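Local structure of Oxidored_FMN domain-containing protein ([Pseudomonas] geniculata N1, 6L6J) at residues T61-T66 against R150-A155; T66-P71 against A113-E118; A107-P112 against Y127-I132; H119-T124 against A136-D141. The protein is a flavin-dependent amine oxidase that carries FMN and a [4Fe-4S] cluster and probably oxidises the amine 6-hydroxypseudooxynicotine. All blocks are in the same frame, centred on the assembly; numbering follows the deposited sequence.

Contact 1: residues T61-T66 against R150-A155; sequences TMIHET and RWYRDA. With SO4 (sulfate ion), chain F.
Strand 55-62 of the barrel ends at Met62, and the chain then turns across the flank of helix 142-162. Ile63 makes the apolar half of the contact. With CG1 tucked between N and C (chi1 69°), its CD1 sits over one face of the Tyr152 ring, 4.0 Å from the ring centroid, while CG2 packs on Ala155 CB at 3.9 Å. The Tyr152 hydroxyl reaches past this layer to the backbone of Leu104 and Tyr170. His64 follows with CG anti to the backbone N (chi1 -164°), which lays its ring flat on the six-membered ring of Trp151. The two form a face-to-face stack, centroids 3.5 Å apart and planes 9° from parallel. Thr66 OG1 is hydrogen-bonded to His64 ND1 at 2.9 Å and also to His106, fixing the rotation of the imidazole. A sulfate, probably from the crystallisation liquor, lies at the edges of both stacked rings, near their planes, and joins the segments. His64 NE2 donates almost straight to SO4 O4 (2.7 Å), Trp151 NE1 to SO4 O3, and Arg150 grips O1 and O3. The sulfate might stabilise a charged imidazole while Arg150 would oppose it, so the ionisation of His64 stays open.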
# COMPACT_ATOMS: atom_id res chain seq x y z
N THR A 61 8.42 5.52 15.56
CA THR A 61 9.74 5.28 16.21
C THR A 61 9.51 5.13 17.71
O THR A 61 9.20 6.14 18.37
CB THR A 61 10.70 6.41 15.84
OG1 THR A 61 10.86 6.28 14.43
CG2 THR A 61 12.02 6.32 16.58
N MET A 62 9.64 3.91 18.22
CA MET A 62 9.12 3.55 19.57
C MET A 62 9.92 4.29 20.64
O MET A 62 11.17 4.17 20.63
CB MET A 62 9.22 2.04 19.78
CG MET A 62 8.38 1.28 18.77
SD MET A 62 6.63 1.68 18.91
CE MET A 62 6.36 2.77 17.53
N ILE A 63 9.24 4.97 21.56
CA ILE A 63 9.89 5.80 22.62
C ILE A 63 10.19 5.00 23.90
O ILE A 63 10.77 5.60 24.81
CB ILE A 63 9.03 7.03 22.93
CG1 ILE A 63 7.72 6.66 23.63
CG2 ILE A 63 8.80 7.83 21.67
CD1 ILE A 63 7.08 7.82 24.36
N HIS A 64 9.79 3.72 23.98
CA HIS A 64 9.92 2.88 25.20
C HIS A 64 9.53 1.43 24.89
O HIS A 64 8.68 1.22 23.99
CB HIS A 64 9.04 3.44 26.34
CG HIS A 64 9.37 2.91 27.69
ND1 HIS A 64 8.61 1.96 28.30
CD2 HIS A 64 10.39 3.19 28.53
CE1 HIS A 64 9.15 1.67 29.47
NE2 HIS A 64 10.25 2.41 29.63
N GLU A 65 10.05 0.49 25.68
CA GLU A 65 9.88 -1.00 25.56
C GLU A 65 8.40 -1.42 25.71
O GLU A 65 8.03 -2.52 25.19
CB GLU A 65 10.77 -1.69 26.61
CG GLU A 65 12.25 -1.38 26.46
CD GLU A 65 12.83 -0.22 27.28
OE1 GLU A 65 12.21 0.89 27.30
OE2 GLU A 65 13.91 -0.42 27.90
N THR A 66 7.60 -0.60 26.39
CA THR A 66 6.14 -0.79 26.58
C THR A 66 5.37 -0.45 25.28
O THR A 66 4.12 -0.59 25.29
CB THR A 66 5.61 0.07 27.73
OG1 THR A 66 5.83 1.47 27.49
CG2 THR A 66 6.22 -0.30 29.06
N ARG A 150 8.77 11.70 30.62
CA ARG A 150 10.23 11.47 30.67
C ARG A 150 10.62 10.76 29.37
O ARG A 150 11.45 11.33 28.65
CB ARG A 150 10.61 10.74 31.96
CG ARG A 150 12.11 10.49 32.16
CD ARG A 150 12.41 9.81 33.50
NE ARG A 150 11.63 8.59 33.77
CZ ARG A 150 11.98 7.36 33.41
NH1 ARG A 150 13.11 7.15 32.75
NH2 ARG A 150 11.21 6.33 33.70
N TRP A 151 9.99 9.63 29.04
CA TRP A 151 10.32 8.80 27.84
C TRP A 151 10.25 9.67 26.58
O TRP A 151 11.13 9.54 25.72
CB TRP A 151 9.41 7.57 27.66
CG TRP A 151 9.28 6.67 28.84
CD1 TRP A 151 10.18 6.47 29.85
CD2 TRP A 151 8.16 5.81 29.13
NE1 TRP A 151 9.68 5.57 30.76
CE2 TRP A 151 8.44 5.15 30.35
CE3 TRP A 151 6.95 5.54 28.48
CZ2 TRP A 151 7.55 4.25 30.93
CZ3 TRP A 151 6.05 4.68 29.08
CH2 TRP A 151 6.35 4.05 30.28
N TYR A 152 9.22 10.50 26.45
CA TYR A 152 8.97 11.28 25.21
C TYR A 152 10.09 12.31 25.10
O TYR A 152 10.92 12.16 24.20
CB TYR A 152 7.56 11.89 25.19
CG TYR A 152 6.80 11.58 23.93
CD1 TYR A 152 7.33 11.87 22.68
CD2 TYR A 152 5.55 10.98 23.96
CE1 TYR A 152 6.65 11.59 21.51
CE2 TYR A 152 4.85 10.70 22.80
CZ TYR A 152 5.40 11.00 21.56
OH TYR A 152 4.74 10.71 20.41
N ARG A 153 10.14 13.25 26.04
CA ARG A 153 11.25 14.24 26.23
C ARG A 153 12.60 13.58 25.88
O ARG A 153 13.27 14.08 24.98
CB ARG A 153 11.19 14.77 27.67
CG ARG A 153 12.26 15.77 28.06
CD ARG A 153 12.39 15.90 29.57
NE ARG A 153 13.39 15.02 30.18
CZ ARG A 153 13.31 14.47 31.41
NH1 ARG A 153 12.25 14.68 32.18
NH2 ARG A 153 14.28 13.70 31.86
N ASP A 154 12.96 12.48 26.54
CA ASP A 154 14.30 11.81 26.41
C ASP A 154 14.50 11.25 25.00
O ASP A 154 15.59 11.42 24.44
CB ASP A 154 14.50 10.72 27.47
CG ASP A 154 14.84 11.28 28.84
OD1 ASP A 154 15.09 12.49 28.94
OD2 ASP A 154 14.86 10.51 29.80
N ALA A 155 13.49 10.60 24.44
CA ALA A 155 13.49 10.15 23.02
C ALA A 155 13.63 11.36 22.08
O ALA A 155 14.26 11.18 21.01
CB ALA A 155 12.24 9.35 22.71
S SO4 F . 12.35 3.44 32.60
O1 SO4 F . 13.05 4.48 31.88
O2 SO4 F . 13.20 2.94 33.67
O3 SO4 F . 11.13 3.99 33.13
O4 SO4 F . 12.05 2.36 31.69

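Contact 2: residues T66-P71 against A113-E118; sequences TSDHAP and AIYHRE
Asp68 points at the facing loop, and Tyr115 brings its ring back over Ala70; these two side chains set the geometry of the contact. The Asp68 carboxylate, its CG folded in over the backbone (chi1 63°), faces the start of the type I turn Ile114-Arg117. Ile114 N donates to the syn lone pair of Asp68 OD1 at 3.1 Å, and Tyr115 N reaches Asp68 OD2 at 3.2 Å from above the carboxylate plane. Ala70 N also donates to OD1, again from above the plane, so OD1 is held by two amides. Against the Tyr115 ring, the CB of Ala70 stands over the centre, 3.4 Å from the centroid and 8° off the normal. The same methyl touches Ile114 CB at 4.0 Å, and the Tyr115 hydroxyl is hydrogen-bonded to Leu72 beyond the segment. At the other end the Thr66 and Glu118 side chains run alongside each other, with Thr66 CG2 against Glu118 CG. Arg117 NH1 and Arg117 N both bond to Ile114 O, bracing the turn from within. With Ala70 N on its OD1, Asp68 forms an Asx turn, and the same carboxylate holds the amides of the beta turn, joining the loops that follow barrel strands 55-62 and 99-105.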
# COMPACT_ATOMS: atom_id res chain seq x y z
N THR A 66 7.60 -0.60 26.39
CA THR A 66 6.14 -0.79 26.58
C THR A 66 5.37 -0.45 25.28
O THR A 66 4.12 -0.59 25.29
CB THR A 66 5.61 0.07 27.73
OG1 THR A 66 5.83 1.47 27.49
CG2 THR A 66 6.22 -0.30 29.06
N SER A 67 6.06 -0.01 24.22
CA SER A 67 5.41 0.34 22.93
C SER A 67 6.02 -0.44 21.76
O SER A 67 7.08 -0.03 21.29
CB SER A 67 5.50 1.82 22.68
OG SER A 67 5.05 2.12 21.37
N ASP A 68 5.33 -1.48 21.28
CA ASP A 68 5.63 -2.06 19.94
C ASP A 68 4.38 -2.68 19.29
O ASP A 68 3.35 -2.87 19.96
CB ASP A 68 6.76 -3.08 20.00
CG ASP A 68 6.50 -4.30 20.84
OD1 ASP A 68 5.45 -4.97 20.62
OD2 ASP A 68 7.36 -4.58 21.72
N HIS A 69 4.48 -2.90 17.99
CA HIS A 69 3.53 -3.66 17.15
C HIS A 69 4.23 -4.96 16.71
O HIS A 69 4.00 -5.40 15.54
CB HIS A 69 3.05 -2.78 15.99
CG HIS A 69 2.19 -1.64 16.43
ND1 HIS A 69 2.61 -0.34 16.38
CD2 HIS A 69 0.97 -1.62 17.00
CE1 HIS A 69 1.68 0.44 16.88
NE2 HIS A 69 0.67 -0.31 17.26
N ALA A 70 5.07 -5.54 17.58
CA ALA A 70 5.76 -6.82 17.33
C ALA A 70 4.74 -7.81 16.77
O ALA A 70 3.63 -7.93 17.27
CB ALA A 70 6.39 -7.37 18.59
N PRO A 71 5.11 -8.60 15.75
CA PRO A 71 6.50 -8.71 15.30
C PRO A 71 6.92 -7.79 14.13
O PRO A 71 7.95 -8.05 13.54
CB PRO A 71 6.52 -10.18 14.87
CG PRO A 71 5.12 -10.42 14.27
CD PRO A 71 4.18 -9.45 14.97
N ALA A 113 3.43 -5.20 23.07
CA ALA A 113 4.69 -4.89 23.79
C ALA A 113 5.50 -6.17 23.97
O ALA A 113 6.07 -6.37 25.09
CB ALA A 113 4.35 -4.26 25.13
N ILE A 114 5.58 -7.00 22.92
CA ILE A 114 6.03 -8.42 23.04
C ILE A 114 7.56 -8.50 23.04
O ILE A 114 8.10 -9.46 23.66
CB ILE A 114 5.39 -9.29 21.93
CG1 ILE A 114 4.08 -9.94 22.40
CG2 ILE A 114 6.34 -10.34 21.36
CD1 ILE A 114 4.23 -10.88 23.58
N TYR A 115 8.25 -7.60 22.33
CA TYR A 115 9.71 -7.71 22.09
C TYR A 115 10.44 -7.92 23.43
O TYR A 115 11.27 -8.84 23.52
CB TYR A 115 10.23 -6.50 21.31
CG TYR A 115 9.94 -6.52 19.82
CD1 TYR A 115 10.15 -7.65 19.04
CD2 TYR A 115 9.47 -5.38 19.17
CE1 TYR A 115 9.90 -7.66 17.68
CE2 TYR A 115 9.22 -5.38 17.81
CZ TYR A 115 9.44 -6.53 17.06
OH TYR A 115 9.18 -6.54 15.72
N HIS A 116 10.09 -7.13 24.45
CA HIS A 116 10.67 -7.19 25.81
C HIS A 116 9.62 -7.67 26.80
O HIS A 116 9.70 -7.27 27.98
CB HIS A 116 11.22 -5.83 26.23
CG HIS A 116 12.46 -5.47 25.51
ND1 HIS A 116 12.50 -4.50 24.55
CD2 HIS A 116 13.71 -5.98 25.58
CE1 HIS A 116 13.72 -4.39 24.07
NE2 HIS A 116 14.46 -5.29 24.68
N ARG A 117 8.68 -8.51 26.33
CA ARG A 117 7.66 -9.19 27.15
C ARG A 117 7.18 -8.21 28.21
O ARG A 117 7.33 -8.46 29.40
CB ARG A 117 8.23 -10.48 27.76
CG ARG A 117 8.47 -11.59 26.76
CD ARG A 117 9.80 -11.48 26.06
NE ARG A 117 10.14 -12.75 25.43
CZ ARG A 117 9.64 -13.21 24.29
NH1 ARG A 117 8.81 -12.48 23.58
NH2 ARG A 117 10.00 -14.40 23.83
N GLU A 118 6.63 -7.10 27.77
CA GLU A 118 6.29 -5.95 28.64
C GLU A 118 4.77 -5.80 28.66
O GLU A 118 4.08 -6.48 27.85
CB GLU A 118 7.09 -4.74 28.14
CG GLU A 118 6.88 -3.49 28.95
CD GLU A 118 7.35 -3.53 30.39
OE1 GLU A 118 6.50 -3.79 31.30
OE2 GLU A 118 8.54 -3.28 30.59

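Contact 3: residues A107-P112 against Y127-I132; sequences AGASGP and YPHYFI
The carbonyl of Ala109 lies at the centre of the contact, where it accepts a hydrogen bond from His129 N (2.9 Å between Ala109 O and His129 N), although this oxygen is crowded in the model and its position less certain. Pro128 CA adds a CA-H...O contact to the same oxygen. The His129 imidazole, its CG beside the backbone N (chi1 -40°), lies next to Ala109, and its CE1 comes to 3.6 Å from Ala109 CB. A few residues on, Phe131 lies against Pro112. Pro112 CD stands over the centre of the Phe131 ring, 3.7 Å from the centroid and 4° off the normal, a CH-pi contact, while Ser110 O meets the edge of the same ring at Phe131 CE1. The Phe131 ring is thus touched on a face and at its rim by neighbouring residues of one loop. Pro128 CG packs against the backbone of Gly111 at its carbonyl oxygen. In the next shell, polar groups hold these residues in place. Ser110 OG donates to Ala107 O at 2.7 Å along an in-plane lone pair and is also hydrogen-bonded to His69. A water links Ala107 O with His129 NE2, a nitrogen that is bonded to Asp180 as well; the other carboxylate oxygen of Asp180 takes Ala109 N. Tyr130, packed over His129 CB, ends at Asp262 and Asn174. The type I turn Pro128-Phe131 presents all three aromatic side chains. Segment 107-112 follows barrel strand 99-105, whereas 127-132 belongs to the excursion between strands 121-122 and 138-139, pinned at Asp180 to helix 177-182.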
# COMPACT_ATOMS: atom_id res chain seq x y z
N ALA A 107 2.51 3.44 21.53
CA ALA A 107 1.40 2.73 20.88
C ALA A 107 0.22 2.57 21.85
O ALA A 107 -0.85 2.14 21.41
CB ALA A 107 1.89 1.40 20.36
N GLY A 108 0.39 2.91 23.13
CA GLY A 108 -0.63 2.67 24.16
C GLY A 108 -1.27 1.29 23.99
O GLY A 108 -0.56 0.28 24.08
N ALA A 109 -2.58 1.26 23.73
CA ALA A 109 -3.43 0.05 23.73
C ALA A 109 -3.67 -0.41 22.28
O ALA A 109 -4.81 -0.81 21.98
CB ALA A 109 -4.71 0.35 24.45
N SER A 110 -2.64 -0.34 21.44
CA SER A 110 -2.67 -0.69 20.00
C SER A 110 -1.66 -1.80 19.68
O SER A 110 -1.66 -2.28 18.53
CB SER A 110 -2.37 0.52 19.18
OG SER A 110 -0.96 0.72 19.07
N GLY A 111 -0.79 -2.16 20.63
CA GLY A 111 0.24 -3.20 20.46
C GLY A 111 0.45 -4.02 21.73
O GLY A 111 0.14 -3.55 22.83
N PRO A 112 1.03 -5.24 21.62
CA PRO A 112 1.17 -6.15 22.76
C PRO A 112 2.49 -6.03 23.53
O PRO A 112 2.60 -6.69 24.53
CB PRO A 112 1.08 -7.49 22.02
CG PRO A 112 1.90 -7.27 20.77
CD PRO A 112 1.58 -5.84 20.38
N TYR A 127 -7.93 -5.16 26.33
CA TYR A 127 -7.03 -5.89 25.39
C TYR A 127 -6.63 -4.90 24.31
O TYR A 127 -7.35 -3.97 24.01
CB TYR A 127 -7.69 -7.16 24.87
CG TYR A 127 -8.00 -8.19 25.94
CD1 TYR A 127 -6.99 -8.97 26.47
CD2 TYR A 127 -9.29 -8.40 26.38
CE1 TYR A 127 -7.25 -9.94 27.43
CE2 TYR A 127 -9.56 -9.36 27.34
CZ TYR A 127 -8.54 -10.13 27.86
OH TYR A 127 -8.81 -11.07 28.81
N PRO A 128 -5.43 -5.03 23.72
CA PRO A 128 -5.04 -4.18 22.58
C PRO A 128 -6.06 -4.13 21.42
O PRO A 128 -6.67 -5.10 21.12
CB PRO A 128 -3.75 -4.87 22.09
CG PRO A 128 -3.19 -5.54 23.31
CD PRO A 128 -4.39 -5.99 24.11
N HIS A 129 -6.17 -3.00 20.74
CA HIS A 129 -7.17 -2.78 19.66
C HIS A 129 -6.98 -3.82 18.55
O HIS A 129 -8.00 -4.44 18.16
CB HIS A 129 -7.14 -1.35 19.12
CG HIS A 129 -6.97 -0.26 20.14
ND1 HIS A 129 -7.68 -0.21 21.35
CD2 HIS A 129 -6.19 0.85 20.12
CE1 HIS A 129 -7.33 0.87 22.01
NE2 HIS A 129 -6.40 1.54 21.28
N TYR A 130 -5.77 -4.06 18.05
CA TYR A 130 -5.58 -4.85 16.80
C TYR A 130 -4.86 -6.20 17.05
O TYR A 130 -4.28 -6.76 16.10
CB TYR A 130 -4.82 -4.01 15.75
CG TYR A 130 -5.43 -2.66 15.53
CD1 TYR A 130 -6.59 -2.51 14.78
CD2 TYR A 130 -4.90 -1.54 16.14
CE1 TYR A 130 -7.18 -1.27 14.60
CE2 TYR A 130 -5.47 -0.29 15.97
CZ TYR A 130 -6.62 -0.15 15.19
OH TYR A 130 -7.19 1.07 15.03
N PHE A 131 -4.91 -6.72 18.28
CA PHE A 131 -4.13 -7.91 18.70
C PHE A 131 -5.01 -8.83 19.56
O PHE A 131 -5.70 -8.34 20.44
CB PHE A 131 -2.84 -7.48 19.41
CG PHE A 131 -1.77 -6.96 18.48
CD1 PHE A 131 -1.73 -5.62 18.13
CD2 PHE A 131 -0.80 -7.80 17.96
CE1 PHE A 131 -0.75 -5.13 17.28
CE2 PHE A 131 0.18 -7.32 17.11
CZ PHE A 131 0.20 -5.99 16.77
N ILE A 132 -4.90 -10.14 19.33
CA ILE A 132 -5.59 -11.22 20.13
C ILE A 132 -4.64 -11.76 21.20
O ILE A 132 -5.10 -12.55 22.01
CB ILE A 132 -6.14 -12.33 19.22
CG1 ILE A 132 -5.02 -13.06 18.48
CG2 ILE A 132 -7.17 -11.73 18.24
CD1 ILE A 132 -5.51 -14.23 17.60
O HOH W 1 -3.87 3.25 20.73

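Contact 4: residues H119-T124 against A136-D141; sequences HPLSPT and AARTID
Arg138 CG is wedged between its own N and C (chi1 80°), and the chain then runs extended to NE, which brings the side chain alongside Leu121. Leu121, with CG anti to its carbonyl carbon (chi1 -46°), runs in the same direction, and its CD2 comes to 3.5 Å from Arg138 NE. Ile140 lies across Leu121 at about a right angle, CG2 to Leu121 CB 3.7 Å, and this CG2 also sits above one face of the guanidinium. His119 CB touches Arg138 CD at 3.8 Å. Beneath these side chains the backbones pair as a short parallel ladder, Leu121 with Arg138 and Ser122 with Thr139. Arg138 N donates to Pro120 O at 2.8 Å; the next rungs, Ser122 N to Arg138 O and Ile140 N to Ser122 O, are weak. Ser122 and Thr139 point to the sheet face opposite Leu121 and Arg138, where Ser122 CB packs on Ala137 CB. One water joins His119 O to Arg138 NE, and a second water, 2.6 Å from Ala136 O, joins that oxygen to His119 ND1. The guanidinium is further anchored by a salt bridge to Asp144. This two-stranded sheet sits beside the barrel: Leu121 rests on Trp151 of helix 142-162 and on Leu177 of helix 177-182, Ile140 on Ile145 and Phe181 of the same two helices, and strand 138-139 runs on into helix 142-162.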
# COMPACT_ATOMS: atom_id res chain seq x y z
N HIS A 119 4.27 -5.03 29.64
CA HIS A 119 2.84 -4.66 29.78
C HIS A 119 2.56 -3.40 28.96
O HIS A 119 3.19 -2.38 29.16
CB HIS A 119 2.48 -4.51 31.26
CG HIS A 119 2.69 -5.74 32.07
ND1 HIS A 119 1.69 -6.69 32.26
CD2 HIS A 119 3.76 -6.15 32.79
CE1 HIS A 119 2.15 -7.66 33.05
NE2 HIS A 119 3.44 -7.35 33.39
N PRO A 120 1.66 -3.45 27.97
CA PRO A 120 1.23 -2.23 27.27
C PRO A 120 0.39 -1.32 28.18
O PRO A 120 -0.12 -1.77 29.21
CB PRO A 120 0.38 -2.73 26.08
CG PRO A 120 0.62 -4.22 26.04
CD PRO A 120 1.00 -4.65 27.44
N LEU A 121 0.22 -0.07 27.78
CA LEU A 121 -0.37 0.99 28.64
C LEU A 121 -1.69 1.48 28.03
O LEU A 121 -1.87 1.39 26.81
CB LEU A 121 0.65 2.12 28.80
CG LEU A 121 2.08 1.69 29.12
CD1 LEU A 121 3.00 2.88 29.07
CD2 LEU A 121 2.17 1.00 30.49
N SER A 122 -2.59 1.97 28.88
CA SER A 122 -3.90 2.54 28.52
C SER A 122 -4.35 3.47 29.64
O SER A 122 -3.98 3.23 30.79
CB SER A 122 -4.91 1.44 28.28
OG SER A 122 -6.21 1.96 28.00
N PRO A 123 -5.16 4.52 29.33
CA PRO A 123 -5.86 5.29 30.36
C PRO A 123 -6.66 4.34 31.26
O PRO A 123 -6.69 4.57 32.46
CB PRO A 123 -6.82 6.21 29.58
CG PRO A 123 -6.86 5.64 28.17
CD PRO A 123 -5.51 4.99 27.98
N THR A 124 -7.23 3.28 30.65
CA THR A 124 -8.16 2.30 31.28
C THR A 124 -7.95 0.93 30.63
O THR A 124 -7.88 0.89 29.37
CB THR A 124 -9.60 2.80 31.16
OG1 THR A 124 -9.62 4.09 31.79
CG2 THR A 124 -10.62 1.86 31.79
N ALA A 136 -3.08 -7.87 28.52
CA ALA A 136 -3.97 -6.69 28.70
C ALA A 136 -3.12 -5.41 28.70
O ALA A 136 -1.99 -5.46 29.21
CB ALA A 136 -4.76 -6.81 29.98
N ALA A 137 -3.66 -4.33 28.13
CA ALA A 137 -3.16 -2.95 28.25
C ALA A 137 -3.52 -2.43 29.64
O ALA A 137 -4.71 -2.26 29.90
CB ALA A 137 -3.75 -2.10 27.14
N ARG A 138 -2.54 -2.15 30.50
CA ARG A 138 -2.78 -1.89 31.96
C ARG A 138 -3.21 -0.43 32.17
O ARG A 138 -2.71 0.42 31.47
CB ARG A 138 -1.57 -2.30 32.82
CG ARG A 138 -0.43 -1.28 32.85
CD ARG A 138 0.83 -1.86 33.43
NE ARG A 138 1.95 -0.94 33.36
CZ ARG A 138 2.09 0.16 34.12
NH1 ARG A 138 1.18 0.48 35.03
NH2 ARG A 138 3.13 0.95 33.95
N THR A 139 -4.15 -0.19 33.09
CA THR A 139 -4.51 1.15 33.64
C THR A 139 -3.23 1.77 34.22
O THR A 139 -2.56 1.04 34.97
CB THR A 139 -5.59 1.06 34.73
OG1 THR A 139 -6.77 0.41 34.23
CG2 THR A 139 -5.97 2.41 35.29
N ILE A 140 -2.90 3.02 33.88
CA ILE A 140 -1.61 3.64 34.30
C ILE A 140 -1.84 4.58 35.51
O ILE A 140 -2.82 5.32 35.51
CB ILE A 140 -0.86 4.29 33.11
CG1 ILE A 140 -1.62 5.41 32.40
CG2 ILE A 140 -0.41 3.23 32.12
CD1 ILE A 140 -0.78 6.13 31.34
N ASP A 141 -0.96 4.46 36.52
CA ASP A 141 -0.73 5.42 37.64
C ASP A 141 -0.49 6.83 37.11
O ASP A 141 -0.15 6.96 35.91
CB ASP A 141 0.61 5.15 38.35
CG ASP A 141 0.65 4.00 39.33
OD1 ASP A 141 -0.40 3.37 39.54
OD2 ASP A 141 1.73 3.75 39.91
O HOH W 2 4.21 -1.58 31.61
O HOH W 3 -0.75 -6.78 31.10

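In the fold
All four contacts belong to the FMN-binding TIM-barrel part of the chain. Contact 2 shares Thr66 with contact 1; the remainder of contacts 2, 3 and 4 falls between its two segments. Contact 3 interleaves with contacts 2 and 4, while contact 2 closes before contact 4 opens. Contact 3 has its centre about 10 Å from those of contacts 2 and 4; the centres of contacts 1 and 3, about 17 Å apart, do not touch. His69 and Ser110 join contacts 2 and 3 by a probable hydrogen bond; Leu121 packs contact 4 against contact 1, Pro120 against contact 3. Residues between strand 99-105 and helix 142-162 thus pack on the loop after strand 55-62, contact 4 lying away from the FMN.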